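Local coordinates for probable quinone reductase Qor (NADPH:quinone reductase) (Zeta-crystallin homolog protein) (Mycobacterium tuberculosis, PDB 4RVU) that probably reduces quinones with electrons from NADPH, which it binds with residues of both its Rossmann-type and GroES-like parts, at residues 8-21 against 309-321. Numbering follows the deposited sequence.
Sequences IEVTETGGPGVLRH and LADALRAHQDLEA. With NDP (NADPH dihydro-nicotinamide-adenine-dinucleotide phosphate), chain E.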
loop_
_atom_site.group_PDB
_atom_site.type_symbol
_atom_site.label_atom_id
_atom_site.label_comp_id
_atom_site.label_asym_id
_atom_site.label_seq_id
_atom_site.Cartn_x
_atom_site.Cartn_y
_atom_site.Cartn_z
ATOM N N ILE A 8 -5.282 -21.150 31.017
ATOM C CA ILE A 8 -4.779 -19.844 31.402
ATOM C C ILE A 8 -5.862 -18.822 31.081
ATOM O O ILE A 8 -6.157 -18.537 29.912
ATOM C CB ILE A 8 -3.468 -19.495 30.674
ATOM C CG1 ILE A 8 -2.373 -20.526 30.997
ATOM C CG2 ILE A 8 -2.989 -18.096 31.056
ATOM C CD1 ILE A 8 -1.756 -20.390 32.398
ATOM N N GLU A 9 -6.481 -18.287 32.124
ATOM C CA GLU A 9 -7.624 -17.405 31.929
ATOM C C GLU A 9 -7.267 -15.977 32.298
ATOM O O GLU A 9 -6.506 -15.738 33.240
ATOM C CB GLU A 9 -8.793 -17.887 32.783
ATOM C CG GLU A 9 -10.018 -16.991 32.746
ATOM C CD GLU A 9 -11.044 -17.407 33.774
ATOM O OE1 GLU A 9 -10.747 -17.300 34.984
ATOM O OE2 GLU A 9 -12.136 -17.853 33.371
ATOM N N VAL A 10 -7.813 -15.032 31.541
ATOM C CA VAL A 10 -7.671 -13.614 31.835
ATOM C C VAL A 10 -9.024 -13.093 32.319
ATOM O O VAL A 10 -10.014 -13.155 31.591
ATOM C CB VAL A 10 -7.190 -12.850 30.591
ATOM C CG1 VAL A 10 -7.115 -11.355 30.860
ATOM C CG2 VAL A 10 -5.830 -13.379 30.161
ATOM N N THR A 11 -9.058 -12.625 33.565
ATOM C CA THR A 11 -10.271 -12.110 34.195
ATOM C C THR A 11 -10.269 -10.589 34.102
ATOM O O THR A 11 -11.317 -9.945 33.985
ATOM C CB THR A 11 -10.353 -12.581 35.666
ATOM O OG1 THR A 11 -10.766 -13.953 35.698
ATOM C CG2 THR A 11 -11.345 -11.751 36.469
ATOM N N GLU A 12 -9.073 -10.018 34.134
ATOM C CA GLU A 12 -8.903 -8.594 33.906
ATOM C C GLU A 12 -7.668 -8.425 33.035
ATOM O O GLU A 12 -6.714 -9.194 33.153
ATOM C CB GLU A 12 -8.742 -7.844 35.235
ATOM C CG GLU A 12 -7.288 -7.580 35.637
ATOM C CD GLU A 12 -7.137 -7.140 37.084
ATOM O OE1 GLU A 12 -7.342 -7.992 37.980
ATOM O OE2 GLU A 12 -6.807 -5.949 37.322
ATOM N N THR A 13 -7.686 -7.433 32.149
ATOM C CA THR A 13 -6.540 -7.187 31.279
ATOM C C THR A 13 -5.406 -6.502 32.046
ATOM O O THR A 13 -5.628 -5.934 33.112
ATOM C CB THR A 13 -6.929 -6.370 30.031
ATOM O OG1 THR A 13 -7.407 -5.075 30.421
ATOM C CG2 THR A 13 -8.018 -7.092 29.242
ATOM N N GLY A 14 -4.189 -6.577 31.513
ATOM C CA GLY A 14 -3.030 -5.979 32.163
ATOM C C GLY A 14 -1.731 -6.665 31.773
ATOM O O GLY A 14 -1.601 -7.180 30.658
ATOM N N GLY A 15 -0.765 -6.675 32.687
ATOM C CA GLY A 15 0.535 -7.253 32.400
ATOM C C GLY A 15 0.512 -8.764 32.436
ATOM O O GLY A 15 -0.544 -9.365 32.669
ATOM N N PRO A 16 1.677 -9.394 32.221
ATOM C CA PRO A 16 1.800 -10.858 32.221
ATOM C C PRO A 16 1.225 -11.479 33.493
ATOM O O PRO A 16 0.821 -12.643 33.482
ATOM C CB PRO A 16 3.318 -11.078 32.174
ATOM C CG PRO A 16 3.855 -9.845 31.513
ATOM C CD PRO A 16 2.977 -8.730 32.013
ATOM N N GLY A 17 1.186 -10.695 34.570
ATOM C CA GLY A 17 0.683 -11.150 35.852
ATOM C C GLY A 17 -0.761 -11.614 35.853
ATOM O O GLY A 17 -1.133 -12.461 36.661
ATOM N N VAL A 18 -1.578 -11.078 34.946
ATOM C CA VAL A 18 -2.995 -11.452 34.889
ATOM C C VAL A 18 -3.232 -12.842 34.284
ATOM O O VAL A 18 -4.352 -13.364 34.318
ATOM C CB VAL A 18 -3.851 -10.402 34.129
ATOM C CG1 VAL A 18 -3.596 -9.005 34.665
ATOM C CG2 VAL A 18 -3.575 -10.449 32.635
ATOM N N LEU A 19 -2.188 -13.441 33.720
ATOM C CA LEU A 19 -2.315 -14.787 33.166
ATOM C C LEU A 19 -2.423 -15.842 34.281
ATOM O O LEU A 19 -1.410 -16.365 34.759
ATOM C CB LEU A 19 -1.143 -15.093 32.230
ATOM C CG LEU A 19 -1.017 -14.171 31.017
ATOM C CD1 LEU A 19 0.342 -14.312 30.344
ATOM C CD2 LEU A 19 -2.141 -14.447 30.031
ATOM N N ARG A 20 -3.652 -16.158 34.687
ATOM C CA ARG A 20 -3.874 -17.089 35.793
ATOM C C ARG A 20 -4.095 -18.517 35.320
ATOM O O ARG A 20 -4.915 -18.768 34.434
ATOM C CB ARG A 20 -5.059 -16.639 36.649
ATOM C CG ARG A 20 -4.911 -15.227 37.203
ATOM C CD ARG A 20 -3.663 -15.124 38.069
ATOM N NE ARG A 20 -3.420 -13.754 38.511
ATOM C CZ ARG A 20 -3.977 -13.207 39.587
ATOM N NH1 ARG A 20 -4.816 -13.917 40.335
ATOM N NH2 ARG A 20 -3.700 -11.951 39.917
ATOM N N HIS A 21 -3.355 -19.444 35.926
ATOM C CA HIS A 21 -3.481 -20.879 35.669
ATOM C C HIS A 21 -4.614 -21.418 36.532
ATOM O O HIS A 21 -4.481 -21.468 37.760
ATOM C CB HIS A 21 -2.161 -21.565 36.050
ATOM C CG HIS A 21 -2.104 -23.028 35.732
ATOM N ND1 HIS A 21 -2.005 -23.997 36.705
ATOM C CD2 HIS A 21 -2.092 -23.684 34.543
ATOM C CE1 HIS A 21 -1.955 -25.192 36.135
ATOM N NE2 HIS A 21 -2.000 -25.024 34.826
ATOM N N LEU A 309 2.760 -25.000 30.533
ATOM C CA LEU A 309 1.546 -24.223 30.306
ATOM C C LEU A 309 1.290 -23.286 31.469
ATOM O O LEU A 309 0.907 -22.135 31.273
ATOM C CB LEU A 309 0.341 -25.149 30.095
ATOM C CG LEU A 309 -1.065 -24.537 30.132
ATOM C CD1 LEU A 309 -1.237 -23.504 29.033
ATOM C CD2 LEU A 309 -2.098 -25.642 29.986
ATOM N N ALA A 310 1.534 -23.763 32.686
ATOM C CA ALA A 310 1.282 -22.941 33.871
ATOM C C ALA A 310 2.183 -21.717 33.941
ATOM O O ALA A 310 1.891 -20.763 34.673
ATOM C CB ALA A 310 1.405 -23.785 35.163
ATOM N N ASP A 311 3.284 -21.750 33.190
ATOM C CA ASP A 311 4.223 -20.636 33.153
ATOM C C ASP A 311 4.045 -19.743 31.932
ATOM O O ASP A 311 5.011 -19.161 31.441
ATOM C CB ASP A 311 5.664 -21.146 33.178
ATOM C CG ASP A 311 6.078 -21.671 34.533
ATOM O OD1 ASP A 311 5.430 -21.321 35.541
ATOM O OD2 ASP A 311 7.077 -22.419 34.583
ATOM N N ALA A 312 2.811 -19.629 31.447
ATOM C CA ALA A 312 2.500 -18.680 30.377
ATOM C C ALA A 312 2.980 -17.280 30.756
ATOM O O ALA A 312 3.474 -16.529 29.911
ATOM C CB ALA A 312 1.012 -18.676 30.105
ATOM N N LEU A 313 2.834 -16.930 32.030
ATOM C CA LEU A 313 3.291 -15.636 32.543
ATOM C C LEU A 313 4.755 -15.391 32.194
ATOM O O LEU A 313 5.129 -14.320 31.707
ATOM C CB LEU A 313 3.079 -15.587 34.072
ATOM C CG LEU A 313 3.517 -14.384 34.919
ATOM C CD1 LEU A 313 2.745 -14.371 36.234
ATOM C CD2 LEU A 313 5.006 -14.409 35.218
ATOM N N ARG A 314 5.577 -16.404 32.446
ATOM C CA ARG A 314 7.018 -16.323 32.260
ATOM C C ARG A 314 7.344 -16.138 30.777
ATOM O O ARG A 314 8.222 -15.355 30.411
ATOM C CB ARG A 314 7.667 -17.600 32.844
ATOM C CG ARG A 314 9.182 -17.735 32.733
ATOM C CD ARG A 314 9.665 -18.993 33.533
ATOM N NE ARG A 314 10.415 -19.963 32.723
ATOM C CZ ARG A 314 10.110 -21.257 32.616
ATOM N NH1 ARG A 314 9.076 -21.762 33.271
ATOM N NH2 ARG A 314 10.847 -22.056 31.849
ATOM N N ALA A 315 6.615 -16.846 29.921
ATOM C CA ALA A 315 6.800 -16.714 28.482
ATOM C C ALA A 315 6.464 -15.306 28.018
ATOM O O ALA A 315 7.185 -14.726 27.206
ATOM C CB ALA A 315 5.952 -17.729 27.738
ATOM N N HIS A 316 5.360 -14.758 28.507
ATOM C CA HIS A 316 4.986 -13.401 28.103
ATOM C C HIS A 316 6.021 -12.377 28.568
ATOM O O HIS A 316 6.346 -11.442 27.837
ATOM C CB HIS A 316 3.588 -13.036 28.587
ATOM C CG HIS A 316 2.492 -13.553 27.706
ATOM N ND1 HIS A 316 1.369 -12.814 27.405
ATOM C CD2 HIS A 316 2.347 -14.739 27.069
ATOM C CE1 HIS A 316 0.573 -13.526 26.626
ATOM N NE2 HIS A 316 1.141 -14.698 26.410
ATOM N N GLN A 317 6.552 -12.556 29.776
ATOM C CA GLN A 317 7.653 -11.716 30.245
ATOM C C GLN A 317 8.867 -11.766 29.324
ATOM O O GLN A 317 9.378 -10.723 28.913
ATOM C CB GLN A 317 8.084 -12.116 31.661
ATOM C CG GLN A 317 7.057 -11.790 32.726
ATOM C CD GLN A 317 7.519 -12.195 34.118
ATOM O OE1 GLN A 317 8.219 -13.196 34.286
ATOM N NE2 GLN A 317 7.124 -11.419 35.121
ATOM N N ASP A 318 9.347 -12.975 29.030
ATOM C CA ASP A 318 10.529 -13.145 28.186
ATOM C C ASP A 318 10.303 -12.592 26.776
ATOM O O ASP A 318 11.202 -11.998 26.180
ATOM C CB ASP A 318 10.921 -14.627 28.095
ATOM C CG ASP A 318 11.394 -15.198 29.417
ATOM O OD1 ASP A 318 11.672 -14.415 30.351
ATOM O OD2 ASP A 318 11.510 -16.443 29.504
ATOM N N LEU A 319 9.096 -12.789 26.249
ATOM C CA LEU A 319 8.771 -12.351 24.899
ATOM C C LEU A 319 8.809 -10.827 24.827
ATOM O O LEU A 319 9.462 -10.250 23.948
ATOM C CB LEU A 319 7.396 -12.879 24.486
ATOM C CG LEU A 319 6.875 -12.474 23.114
ATOM C CD1 LEU A 319 7.871 -12.877 22.039
ATOM C CD2 LEU A 319 5.513 -13.107 22.852
ATOM N N GLU A 320 8.144 -10.182 25.781
ATOM C CA GLU A 320 8.091 -8.716 25.821
ATOM C C GLU A 320 9.441 -8.083 26.141
ATOM O O GLU A 320 9.691 -6.925 25.792
ATOM C CB GLU A 320 7.036 -8.244 26.825
ATOM C CG GLU A 320 5.611 -8.599 26.431
ATOM C CD GLU A 320 4.565 -7.960 27.330
ATOM O OE1 GLU A 320 4.902 -7.541 28.460
ATOM O OE2 GLU A 320 3.398 -7.887 26.897
ATOM N N ALA A 321 10.312 -8.845 26.794
ATOM C CA ALA A 321 11.624 -8.343 27.192
ATOM C C ALA A 321 12.685 -8.577 26.123
ATOM O O ALA A 321 13.862 -8.295 26.352
ATOM C CB ALA A 321 12.060 -8.962 28.523
HETATM P PA NDP E . 8.931 -12.375 17.810
HETATM O O1A NDP E . 9.337 -13.787 18.122
HETATM O O2A NDP E . 9.451 -11.713 16.565
HETATM O O5B NDP E . 9.289 -11.447 19.073
HETATM C C5B NDP E . 9.279 -10.029 18.948
HETATM C C4B NDP E . 10.689 -9.581 18.604
HETATM O O4B NDP E . 10.709 -8.218 18.177
HETATM C C3B NDP E . 11.603 -9.645 19.814
HETATM O O3B NDP E . 12.213 -10.929 19.951
HETATM C C2B NDP E . 12.623 -8.559 19.539
HETATM O O2B NDP E . 13.795 -9.106 18.949
HETATM C C1B NDP E . 11.941 -7.610 18.565
HETATM N N9A NDP E . 11.707 -6.336 19.284
HETATM C C8A NDP E . 12.206 -5.137 18.942
HETATM N N7A NDP E . 11.819 -4.181 19.819
HETATM C C5A NDP E . 11.062 -4.775 20.756
HETATM C C6A NDP E . 10.337 -4.344 21.973
HETATM N N6A NDP E . 10.352 -3.051 22.366
HETATM N N1A NDP E . 9.666 -5.283 22.672
HETATM C C2A NDP E . 9.649 -6.570 22.286
HETATM N N3A NDP E . 10.283 -7.031 21.197
HETATM C C4A NDP E . 10.994 -6.198 20.402
HETATM O O3 NDP E . 7.330 -12.306 17.810
HETATM P PN NDP E . 6.446 -13.125 16.750
HETATM O O1N NDP E . 7.368 -13.876 15.827
HETATM O O2N NDP E . 5.370 -13.847 17.516
HETATM O O5D NDP E . 5.749 -11.948 15.909
HETATM C C5D NDP E . 6.541 -11.000 15.198
HETATM C C4D NDP E . 5.733 -9.733 14.960
HETATM O O4D NDP E . 4.779 -9.955 13.923
HETATM C C3D NDP E . 4.942 -9.347 16.193
HETATM O O3D NDP E . 4.950 -7.924 16.297
HETATM C C2D NDP E . 3.532 -9.819 15.912
HETATM O O2D NDP E . 2.585 -8.960 16.548
HETATM C C1D NDP E . 3.453 -9.723 14.397
HETATM N N1N NDP E . 2.558 -10.700 13.774
HETATM C C2N NDP E . 1.660 -10.260 12.891
HETATM C C3N NDP E . 0.785 -11.117 12.240
HETATM C C7N NDP E . -0.203 -10.550 11.265
HETATM O O7N NDP E . -0.927 -11.309 10.644
HETATM N N7N NDP E . -0.256 -9.230 11.099
HETATM C C4N NDP E . 0.820 -12.604 12.498
HETATM C C5N NDP E . 1.849 -12.955 13.469
HETATM C C6N NDP E . 2.672 -12.001 14.058
HETATM P P2B NDP E . 15.151 -8.246 18.865
HETATM O O1X NDP E . 14.732 -6.858 19.259
HETATM O O2X NDP E . 16.074 -8.909 19.847
HETATM O O3X NDP E . 15.592 -8.388 17.437
HETATM O O HOH W 1 0.872 -18.342 33.688
#
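Pro16, in the 3-10 turn 16-18, lies against Leu313 of helix 312-320, with CA atoms 5.0 Å apart, and His21, on the strand that follows, lies against Ala310. Strand 8-10 pairs antiparallel with strand 20-24 through two backbone bonds between Glu9 and Arg20, and the loop between them ends in the 3-10 turn that rests on the helix. One water ties the backbones together, donating to Leu19 O and Ala310 O and accepting from Leu313 N.

Ala310 CB sits over the centre of the His21 imidazole, a CH-pi contact with CB 3.5 Å from the ring centroid; with CG anti to the backbone N (chi1 -175°) the ring is carried over to Ala310, and its own rotation turns a face to the methyl. Ile8 CG1 packs on Leu309 CD1 at 3.7 Å and also reaches Ala312 CB. Next, Leu19 CD1 meets a face of the His316 ring, offset toward the rim and 3.5 Å from its centroid. Both nitrogens of this buried ring are hydrogen-bonded, NE2 to Tyr100 OH and ND1 to Arg51 NH2, which should fix its rotation. Farther along, the Pro16 ring crosses the Gln317 side chain nearly at a right angle, with CB 3.8 Å from Gln317 CG, while Leu313 CG lies 3.5 Å from Pro16 O.

The contact thus joins the three-stranded antiparallel sheet 20-24, 5-10, 61-62, at its first two strands, to helix 312-320. Arg51 of helix 45-52 bridges both sides, hydrogen-bonding Gly14 O and forming a salt bridge with Glu320; Leu319 and Glu320, at the end of helix 312-320, belong to the NADPH pocket.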